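Local coordinates for putative hydrolase YdeN (Bacillus subtilis, PDB 1UXO), which probably acts as a serine hydrolase of the alpha/beta-hydrolase fold, with an expected Ser-His-Asp charge-relay triad, at residues E50-T55 with C76-R81; Y68-S73 with D181-Y186; S99-S104 with E113-S118. The protein carries 2 engineered substitutions. All blocks are in the same frame, centred on the assembly; numbering follows the deposited sequence.

Contact 1 of 3, residues E50-T55 with C76-R81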
loop_
_atom_site.group_PDB
_atom_site.type_symbol
_atom_site.label_atom_id
_atom_site.label_comp_id
_atom_site.label_asym_id
_atom_site.label_seq_id
_atom_site.Cartn_x
_atom_site.Cartn_y
_atom_site.Cartn_z
ATOM N N GLU A 50 -4.979 14.196 6.554
ATOM C CA GLU A 50 -4.825 15.343 5.642
ATOM C C GLU A 50 -3.370 15.639 5.281
ATOM O O GLU A 50 -3.094 15.949 4.172
ATOM C CB GLU A 50 -5.557 16.612 6.141
ATOM C CG GLU A 50 -7.053 16.394 6.168
ATOM C CD GLU A 50 -7.670 15.937 4.831
ATOM O OE1 GLU A 50 -7.293 16.511 3.753
ATOM O OE2 GLU A 50 -8.526 14.996 4.880
ATOM N N ASP A 51 -2.455 15.472 6.227
ATOM C CA ASP A 51 -1.034 15.716 5.967
ATOM C C ASP A 51 -0.438 14.596 5.104
ATOM O O ASP A 51 0.340 14.865 4.243
ATOM C CB ASP A 51 -0.261 15.861 7.255
ATOM C CG ASP A 51 -0.724 17.064 8.088
ATOM O OD1 ASP A 51 -1.088 18.083 7.463
ATOM O OD2 ASP A 51 -0.772 17.069 9.370
ATOM N N TRP A 52 -0.864 13.348 5.307
ATOM C CA TRP A 52 -0.387 12.246 4.462
ATOM C C TRP A 52 -0.892 12.492 2.996
ATOM O O TRP A 52 -0.103 12.333 2.009
ATOM C CB TRP A 52 -0.826 10.885 5.017
ATOM C CG TRP A 52 0.014 10.416 6.145
ATOM C CD1 TRP A 52 0.572 11.177 7.137
ATOM C CD2 TRP A 52 0.439 9.062 6.393
ATOM N NE1 TRP A 52 1.305 10.384 7.979
ATOM C CE2 TRP A 52 1.238 9.082 7.552
ATOM C CE3 TRP A 52 0.214 7.825 5.750
ATOM C CZ2 TRP A 52 1.854 7.934 8.079
ATOM C CZ3 TRP A 52 0.833 6.700 6.259
ATOM C CH2 TRP A 52 1.646 6.760 7.421
ATOM N N LEU A 53 -2.177 12.846 2.840
ATOM C CA LEU A 53 -2.694 13.177 1.505
ATOM C C LEU A 53 -1.976 14.357 0.835
ATOM O O LEU A 53 -1.700 14.309 -0.364
ATOM C CB LEU A 53 -4.208 13.442 1.562
ATOM C CG LEU A 53 -5.090 12.244 1.974
ATOM C CD1 LEU A 53 -6.590 12.676 2.005
ATOM C CD2 LEU A 53 -4.881 11.051 1.108
ATOM N N ASP A 54 -1.675 15.391 1.598
ATOM C CA ASP A 54 -0.896 16.552 1.074
ATOM C C ASP A 54 0.496 16.123 0.616
ATOM O O ASP A 54 0.941 16.540 -0.431
ATOM C CB ASP A 54 -0.749 17.673 2.113
ATOM C CG ASP A 54 -2.029 18.431 2.352
ATOM O OD1 ASP A 54 -2.958 18.387 1.531
ATOM O OD2 ASP A 54 -2.197 19.101 3.385
ATOM N N THR A 55 1.169 15.227 1.357
ATOM C CA THR A 55 2.449 14.706 0.907
ATOM C C THR A 55 2.318 13.896 -0.370
ATOM O O THR A 55 3.099 14.074 -1.327
ATOM C CB THR A 55 3.113 13.904 2.040
ATOM O OG1 THR A 55 3.328 14.742 3.155
ATOM C CG2 THR A 55 4.475 13.457 1.693
ATOM N N CYS A 76 -1.971 2.031 3.217
ATOM C CA CYS A 76 -3.080 1.508 2.407
ATOM C C CYS A 76 -4.325 2.408 2.392
ATOM O O CYS A 76 -4.702 2.865 1.293
ATOM C CB CYS A 76 -3.363 0.043 2.741
ATOM S SG CYS A 76 -1.926 -1.038 2.516
ATOM N N PRO A 77 -4.986 2.655 3.539
ATOM C CA PRO A 77 -6.157 3.523 3.498
ATOM C C PRO A 77 -5.805 4.936 3.043
ATOM O O PRO A 77 -6.612 5.619 2.409
ATOM C CB PRO A 77 -6.709 3.483 4.932
ATOM C CG PRO A 77 -5.533 3.013 5.803
ATOM C CD PRO A 77 -4.809 2.073 4.890
ATOM N N ALA A 78 -4.583 5.362 3.308
ATOM C CA ALA A 78 -4.148 6.630 2.814
ATOM C C ALA A 78 -4.144 6.727 1.291
ATOM O O ALA A 78 -4.726 7.651 0.723
ATOM C CB ALA A 78 -2.764 6.977 3.368
ATOM N N ILE A 79 -3.568 5.749 0.633
ATOM C CA ILE A 79 -3.542 5.823 -0.832
ATOM C C ILE A 79 -4.970 5.564 -1.392
ATOM O O ILE A 79 -5.301 6.085 -2.438
ATOM C CB ILE A 79 -2.474 4.894 -1.472
ATOM C CG1 ILE A 79 -2.688 3.455 -1.177
ATOM C CG2 ILE A 79 -1.014 5.385 -1.203
ATOM C CD1 ILE A 79 -1.797 2.558 -2.228
ATOM N N LEU A 80 -5.821 4.806 -0.683
ATOM C CA LEU A 80 -7.218 4.622 -1.125
ATOM C C LEU A 80 -7.974 5.971 -1.111
ATOM O O LEU A 80 -8.701 6.333 -2.076
ATOM C CB LEU A 80 -7.976 3.564 -0.276
ATOM C CG LEU A 80 -7.468 2.127 -0.388
ATOM C CD1 LEU A 80 -8.197 1.238 0.573
ATOM C CD2 LEU A 80 -7.534 1.616 -1.797
ATOM N N ARG A 81 -7.803 6.728 -0.039
ATOM C CA ARG A 81 -8.397 8.052 0.020
ATOM C C ARG A 81 -7.832 8.969 -1.046
ATOM O O ARG A 81 -8.555 9.788 -1.615
ATOM C CB ARG A 81 -8.235 8.657 1.371
ATOM C CG ARG A 81 -9.033 7.993 2.424
ATOM C CD ARG A 81 -10.555 8.287 2.226
ATOM N NE ARG A 81 -11.295 7.654 3.273
ATOM C CZ ARG A 81 -12.556 7.301 3.214
ATOM N NH1 ARG A 81 -13.312 7.562 2.141
ATOM N NH2 ARG A 81 -13.040 6.681 4.282
#
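L53 lays its CD2 methyl against the backbone carbonyl of A78, the carbon standing 3.4 Å from A78 O. The same methyl also reaches the base of R81, with L53 CD2 4.1 Å from R81 CB, and the two side chains cross at a slant. L53 CG is anti to its own carbonyl carbon (chi1 -64°) and CD1 continues the chain straight on, which turns the other methyl, CD2, in over the neighbouring helix. The preceding residue, W52, points the six-membered edge of its indole at A78: W52 CE3 is 3.9 Å from A78 CB, the methyl sitting at the ring edge near its plane rather than over a face. The small A78 thus takes both a leucine and a tryptophan, and L53 and A78 have the nearest CA atoms, 6.8 Å apart. No hydrogen bond joins the two segments; the polar ends look elsewhere. W52 NE1 bonds to P42 O, and F114 meets the indole edge-to-face. R81 bends at its second torsion (-70°) and carries its guanidinium away from L53 to G117 O and S118 O, with a salt bridge to E84. The two helix segments cross at -65° with axes 9.7 Å apart, a modest helix-on-helix contact. Helix 75-84 follows the S73 turn and turns I79 and L80 away from L53, with I79 resting on strands 67-72 and 92-98 and L80 on strand 92-98; helix 49-57 therefore lies as an outer layer across helix 75-84, which itself covers the parallel sheet.

Contact 2 of 3, residues Y68-S73 with D181-Y186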
loop_
_atom_site.group_PDB
_atom_site.type_symbol
_atom_site.label_atom_id
_atom_site.label_comp_id
_atom_site.label_asym_id
_atom_site.label_seq_id
_atom_site.Cartn_x
_atom_site.Cartn_y
_atom_site.Cartn_z
ATOM N N TYR A 68 3.061 2.488 -10.248
ATOM C CA TYR A 68 2.568 1.461 -9.338
ATOM C C TYR A 68 2.794 1.874 -7.911
ATOM O O TYR A 68 3.853 2.424 -7.569
ATOM C CB TYR A 68 3.284 0.134 -9.565
ATOM C CG TYR A 68 3.086 -0.410 -10.953
ATOM C CD1 TYR A 68 2.151 -1.408 -11.217
ATOM C CD2 TYR A 68 3.815 0.091 -12.007
ATOM C CE1 TYR A 68 1.951 -1.867 -12.522
ATOM C CE2 TYR A 68 3.609 -0.361 -13.310
ATOM C CZ TYR A 68 2.683 -1.335 -13.548
ATOM O OH TYR A 68 2.511 -1.780 -14.827
ATOM N N LEU A 69 1.804 1.653 -7.072
ATOM C CA LEU A 69 1.888 2.028 -5.674
ATOM C C LEU A 69 1.851 0.770 -4.796
ATOM O O LEU A 69 0.908 -0.034 -4.877
ATOM C CB LEU A 69 0.714 2.961 -5.290
ATOM C CG LEU A 69 0.365 4.138 -6.218
ATOM C CD1 LEU A 69 -0.891 4.890 -5.765
ATOM C CD2 LEU A 69 1.593 5.088 -6.254
ATOM N N VAL A 70 2.847 0.631 -3.945
ATOM C CA VAL A 70 2.950 -0.455 -2.990
ATOM C C VAL A 70 2.880 0.197 -1.618
ATOM O O VAL A 70 3.699 1.042 -1.289
ATOM C CB VAL A 70 4.277 -1.210 -3.141
ATOM C CG1 VAL A 70 4.449 -2.301 -2.026
ATOM C CG2 VAL A 70 4.365 -1.793 -4.542
ATOM N N ALA A 71 1.934 -0.219 -0.813
ATOM C CA ALA A 71 1.738 0.385 0.503
ATOM C C ALA A 71 1.696 -0.670 1.575
ATOM O O ALA A 71 1.307 -1.816 1.293
ATOM C CB ALA A 71 0.439 1.177 0.489
ATOM N N HIS A 72 2.081 -0.263 2.802
ATOM C CA HIS A 72 2.041 -1.115 3.939
ATOM C C HIS A 72 1.183 -0.515 5.050
ATOM O O HIS A 72 1.300 0.679 5.391
ATOM C CB HIS A 72 3.459 -1.391 4.477
ATOM C CG HIS A 72 3.490 -2.364 5.636
ATOM N ND1 HIS A 72 4.209 -2.108 6.788
ATOM C CD2 HIS A 72 2.948 -3.603 5.800
ATOM C CE1 HIS A 72 4.072 -3.130 7.624
ATOM N NE2 HIS A 72 3.325 -4.053 7.053
ATOM N N SER A 73 0.263 -1.337 5.522
ATOM C CA SER A 73 -0.558 -1.054 6.692
ATOM C C SER A 73 -1.305 0.290 6.541
ATOM O O SER A 73 -2.089 0.454 5.567
ATOM C CB SER A 73 0.323 -1.202 7.951
ATOM O OG SER A 73 -0.495 -1.303 9.118
ATOM N N ASP A 181 7.454 -10.220 -6.672
ATOM C CA ASP A 181 6.951 -11.129 -7.706
ATOM C C ASP A 181 5.523 -10.754 -8.208
ATOM O O ASP A 181 5.266 -10.762 -9.430
ATOM C CB ASP A 181 6.991 -12.563 -7.242
ATOM C CG ASP A 181 8.438 -13.126 -7.195
ATOM O OD1 ASP A 181 9.307 -12.744 -8.032
ATOM O OD2 ASP A 181 8.776 -13.961 -6.372
ATOM N N VAL A 182 4.644 -10.382 -7.293
ATOM C CA VAL A 182 3.279 -9.942 -7.688
ATOM C C VAL A 182 3.379 -8.684 -8.543
ATOM O O VAL A 182 2.777 -8.583 -9.618
ATOM C CB VAL A 182 2.363 -9.763 -6.484
ATOM C CG1 VAL A 182 1.049 -9.102 -6.914
ATOM C CG2 VAL A 182 2.088 -11.135 -5.815
ATOM N N LEU A 183 4.210 -7.744 -8.115
ATOM C CA LEU A 183 4.447 -6.522 -8.862
ATOM C C LEU A 183 4.972 -6.792 -10.245
ATOM O O LEU A 183 4.473 -6.261 -11.263
ATOM C CB LEU A 183 5.433 -5.622 -8.051
ATOM C CG LEU A 183 5.681 -4.237 -8.548
ATOM C CD1 LEU A 183 4.370 -3.426 -8.636
ATOM C CD2 LEU A 183 6.736 -3.569 -7.690
ATOM N N THR A 184 6.001 -7.620 -10.317
ATOM C CA THR A 184 6.615 -7.924 -11.584
ATOM C C THR A 184 5.638 -8.593 -12.573
ATOM O O THR A 184 5.750 -8.384 -13.789
ATOM C CB THR A 184 7.901 -8.760 -11.314
ATOM O OG1 THR A 184 8.864 -7.881 -10.708
ATOM C CG2 THR A 184 8.581 -9.234 -12.618
ATOM N N SER A 185 4.715 -9.395 -12.071
ATOM C CA SER A 185 3.719 -10.055 -12.928
ATOM C C SER A 185 2.824 -9.004 -13.623
ATOM O O SER A 185 2.372 -9.194 -14.765
ATOM C CB SER A 185 2.916 -11.089 -12.138
ATOM O OG SER A 185 1.889 -10.498 -11.335
ATOM N N TYR A 186 2.617 -7.882 -12.957
ATOM C CA TYR A 186 1.877 -6.792 -13.561
ATOM C C TYR A 186 2.588 -6.213 -14.780
ATOM O O TYR A 186 1.923 -5.657 -15.680
ATOM C CB TYR A 186 1.724 -5.642 -12.598
ATOM C CG TYR A 186 0.903 -5.861 -11.353
ATOM C CD1 TYR A 186 0.134 -7.016 -11.139
ATOM C CD2 TYR A 186 0.872 -4.860 -10.388
ATOM C CE1 TYR A 186 -0.617 -7.162 -9.945
ATOM C CE2 TYR A 186 0.096 -4.958 -9.287
ATOM C CZ TYR A 186 -0.637 -6.144 -9.074
ATOM O OH TYR A 186 -1.399 -6.164 -7.940
#
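The carbonyl O of V182, lying over the rim of one face of the Y186 ring that meets Y68, accepts the S185 hydroxyl: S185 OG stands 2.7 Å from V182 O, at a C=O...donor angle of 131°. S185 N and Y186 N add weak bonds to the same oxygen. From this turn of helix the Y186 ring offers an edge to Y68, with Y186 CD2 3.8 Å from Y68 CD1, while Y186 CB lies 3.8 Å from Y68 CE1; the side chains slide past each other in opposite directions. L183 reaches toward the strand. Its CG is anti to the backbone N (chi1 -172°), which swings the CD1 methyl to 3.8 Å from Y68 CB, and its other methyl, CD2, touches V70 CG2 at 4.3 Å. Strand 67-72 is an inner strand of the parallel alpha/beta-hydrolase sheet and runs into the tight turn at S73, the predicted nucleophile, as in a nucleophile elbow; segment 181-186 of the C-terminal helix 177-188 runs nearly antiparallel to strand residues 68-72, at 167°, on the face away from helix 75-84. Cutting Y68 back to an alanine would probably open a gap beside Y186 CD2 and L183 CD1 and leave F187 without its edge-to-face partner. Y186 in turn stacks on H130, and L183 also rests on V7 and I96 of the adjoining strands.

Contact 3 of 3, residues S99-S104 with E113-S118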
loop_
_atom_site.group_PDB
_atom_site.type_symbol
_atom_site.label_atom_id
_atom_site.label_comp_id
_atom_site.label_asym_id
_atom_site.label_seq_id
_atom_site.Cartn_x
_atom_site.Cartn_y
_atom_site.Cartn_z
ATOM N N SER A 99 -1.005 -5.778 4.086
ATOM C CA SER A 99 -1.768 -5.638 5.330
ATOM C C SER A 99 -2.765 -4.517 5.243
ATOM O O SER A 99 -2.944 -3.765 6.216
ATOM C CB SER A 99 -0.838 -5.440 6.484
ATOM O OG SER A 99 0.147 -6.417 6.481
ATOM N N GLY A 100 -3.396 -4.385 4.069
ATOM C CA GLY A 100 -4.357 -3.319 3.839
ATOM C C GLY A 100 -5.643 -3.476 4.645
ATOM O O GLY A 100 -6.110 -4.608 4.953
ATOM N N PHE A 101 -6.253 -2.349 4.951
ATOM C CA PHE A 101 -7.492 -2.339 5.680
ATOM C C PHE A 101 -8.221 -1.015 5.336
ATOM O O PHE A 101 -7.578 -0.050 4.883
ATOM C CB PHE A 101 -7.270 -2.471 7.201
ATOM C CG PHE A 101 -6.428 -1.369 7.789
ATOM C CD1 PHE A 101 -7.013 -0.296 8.453
ATOM C CD2 PHE A 101 -5.040 -1.409 7.656
ATOM C CE1 PHE A 101 -6.231 0.722 8.984
ATOM C CE2 PHE A 101 -4.238 -0.390 8.189
ATOM C CZ PHE A 101 -4.827 0.686 8.842
ATOM N N ALA A 102 -9.541 -1.004 5.513
ATOM C CA ALA A 102 -10.379 0.189 5.232
ATOM C C ALA A 102 -11.443 0.444 6.337
ATOM O O ALA A 102 -12.516 1.028 6.062
ATOM C CB ALA A 102 -11.101 0.004 3.885
ATOM N N LYS A 103 -11.177 -0.033 7.558
ATOM C CA LYS A 103 -12.025 0.227 8.733
ATOM C C LYS A 103 -11.178 0.263 10.002
ATOM O O LYS A 103 -9.999 -0.121 9.995
ATOM C CB LYS A 103 -13.113 -0.806 8.886
ATOM C CG LYS A 103 -12.645 -2.241 9.201
ATOM C CD LYS A 103 -13.739 -3.214 8.838
ATOM C CE LYS A 103 -13.371 -4.607 9.105
ATOM N NZ LYS A 103 -14.478 -5.570 8.810
ATOM N N SER A 104 -11.766 0.762 11.095
ATOM C CA SER A 104 -11.036 0.959 12.340
ATOM C C SER A 104 -10.320 -0.283 12.807
ATOM O O SER A 104 -10.917 -1.376 12.845
ATOM C CB SER A 104 -12.052 1.283 13.455
ATOM O OG SER A 104 -11.449 1.333 14.703
ATOM N N GLU A 113 -9.078 8.132 11.978
ATOM C CA GLU A 113 -9.428 9.126 11.007
ATOM C C GLU A 113 -9.062 8.686 9.592
ATOM O O GLU A 113 -9.654 9.158 8.645
ATOM C CB GLU A 113 -8.826 10.493 11.335
ATOM C CG GLU A 113 -7.388 10.656 11.038
ATOM C CD GLU A 113 -6.939 12.062 11.376
ATOM O OE1 GLU A 113 -7.490 12.690 12.342
ATOM O OE2 GLU A 113 -6.050 12.539 10.713
ATOM N N PHE A 114 -8.112 7.755 9.466
ATOM C CA PHE A 114 -7.664 7.285 8.140
ATOM C C PHE A 114 -8.710 6.404 7.435
ATOM O O PHE A 114 -8.679 6.289 6.228
ATOM C CB PHE A 114 -6.349 6.537 8.279
ATOM C CG PHE A 114 -5.144 7.443 8.314
ATOM C CD1 PHE A 114 -4.339 7.583 7.212
ATOM C CD2 PHE A 114 -4.852 8.183 9.441
ATOM C CE1 PHE A 114 -3.250 8.378 7.258
ATOM C CE2 PHE A 114 -3.792 8.987 9.497
ATOM C CZ PHE A 114 -2.974 9.099 8.409
ATOM N N THR A 115 -9.600 5.783 8.214
ATOM C CA THR A 115 -10.616 4.865 7.704
ATOM C C THR A 115 -12.048 5.224 8.037
ATOM O O THR A 115 -12.968 4.490 7.683
ATOM C CB THR A 115 -10.365 3.432 8.230
ATOM O OG1 THR A 115 -10.335 3.439 9.673
ATOM C CG2 THR A 115 -9.017 2.916 7.793
ATOM N N GLN A 116 -12.287 6.340 8.679
ATOM C CA GLN A 116 -13.662 6.639 9.005
ATOM C C GLN A 116 -14.343 7.093 7.709
ATOM O O GLN A 116 -13.737 7.790 6.890
ATOM C CB GLN A 116 -13.785 7.630 10.146
ATOM C CG GLN A 116 -13.858 8.992 9.758
ATOM C CD GLN A 116 -13.914 9.936 10.960
ATOM O OE1 GLN A 116 -13.271 10.968 10.933
ATOM N NE2 GLN A 116 -14.624 9.555 12.009
ATOM N N GLY A 117 -15.519 6.545 7.521
ATOM C CA GLY A 117 -16.351 6.804 6.377
ATOM C C GLY A 117 -16.168 5.712 5.330
ATOM O O GLY A 117 -15.108 5.122 5.223
ATOM N N SER A 118 -17.214 5.432 4.592
ATOM C CA SER A 118 -17.115 4.533 3.434
ATOM C C SER A 118 -16.201 5.043 2.325
ATOM O O SER A 118 -15.950 6.214 2.169
ATOM C CB SER A 118 -18.482 4.250 2.854
ATOM O OG SER A 118 -19.290 3.690 3.832
HETATM O O HOH W 1 -14.623 2.610 6.351
#
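Chi1 of 60° in F101 and 57° in T115 set the phenyl ring and the hydroxyl each between its own backbone N and carbonyl carbon, the crowded position. T115 CG2, beside its backbone N, then meets the ring, with F101 CE1 3.7 Å away; the approach is oblique, and the side chains cross at about a right angle. T115 also fits against the main chain: its CB is 3.7 Å from A102 C, and its OG1 lies 3.3 Å from K103 C. The OG1 is 3.4 Å from S104 N, but the angle is too poor for a hydrogen bond. Both segments belong to the long connection between strand 92-98 and helix 121-127 of the alpha/beta-hydrolase fold, and here the connection doubles back on itself beside the predicted catalytic serine, S73, which F101 touches. P77 of helix 75-84 contacts both F101 and T115. Farther out, a water lies between the segments, 2.7 Å from A102 O and 2.8 Å from G117 O, able to donate to each, though it has fewer protons than acceptors around it. S104 OG bonds to D112, and K103 extends away to a salt bridge with D149 and a cation-pi contact with F146.

In the fold
Helix 75-84 and strand 67-72, which follow each other in the chain, tie the contacts together. Contact 1 is built on the helix, contact 2 on the strand, and S73 lies in the turn between them. Their centres are about 17 Å apart; helices 75-84 and 177-188 lie on the two faces of the sheet, and the contacts fall on opposite sides of the chain's centre. Their segments alternate along the chain. Contact 3, about 11 Å from contact 1 and joined to it at R81, comes after it and falls between the two segments of contact 2, about 20 Å away. The chain thus returns through contact 3 to the turn at S73, probably the nucleophile.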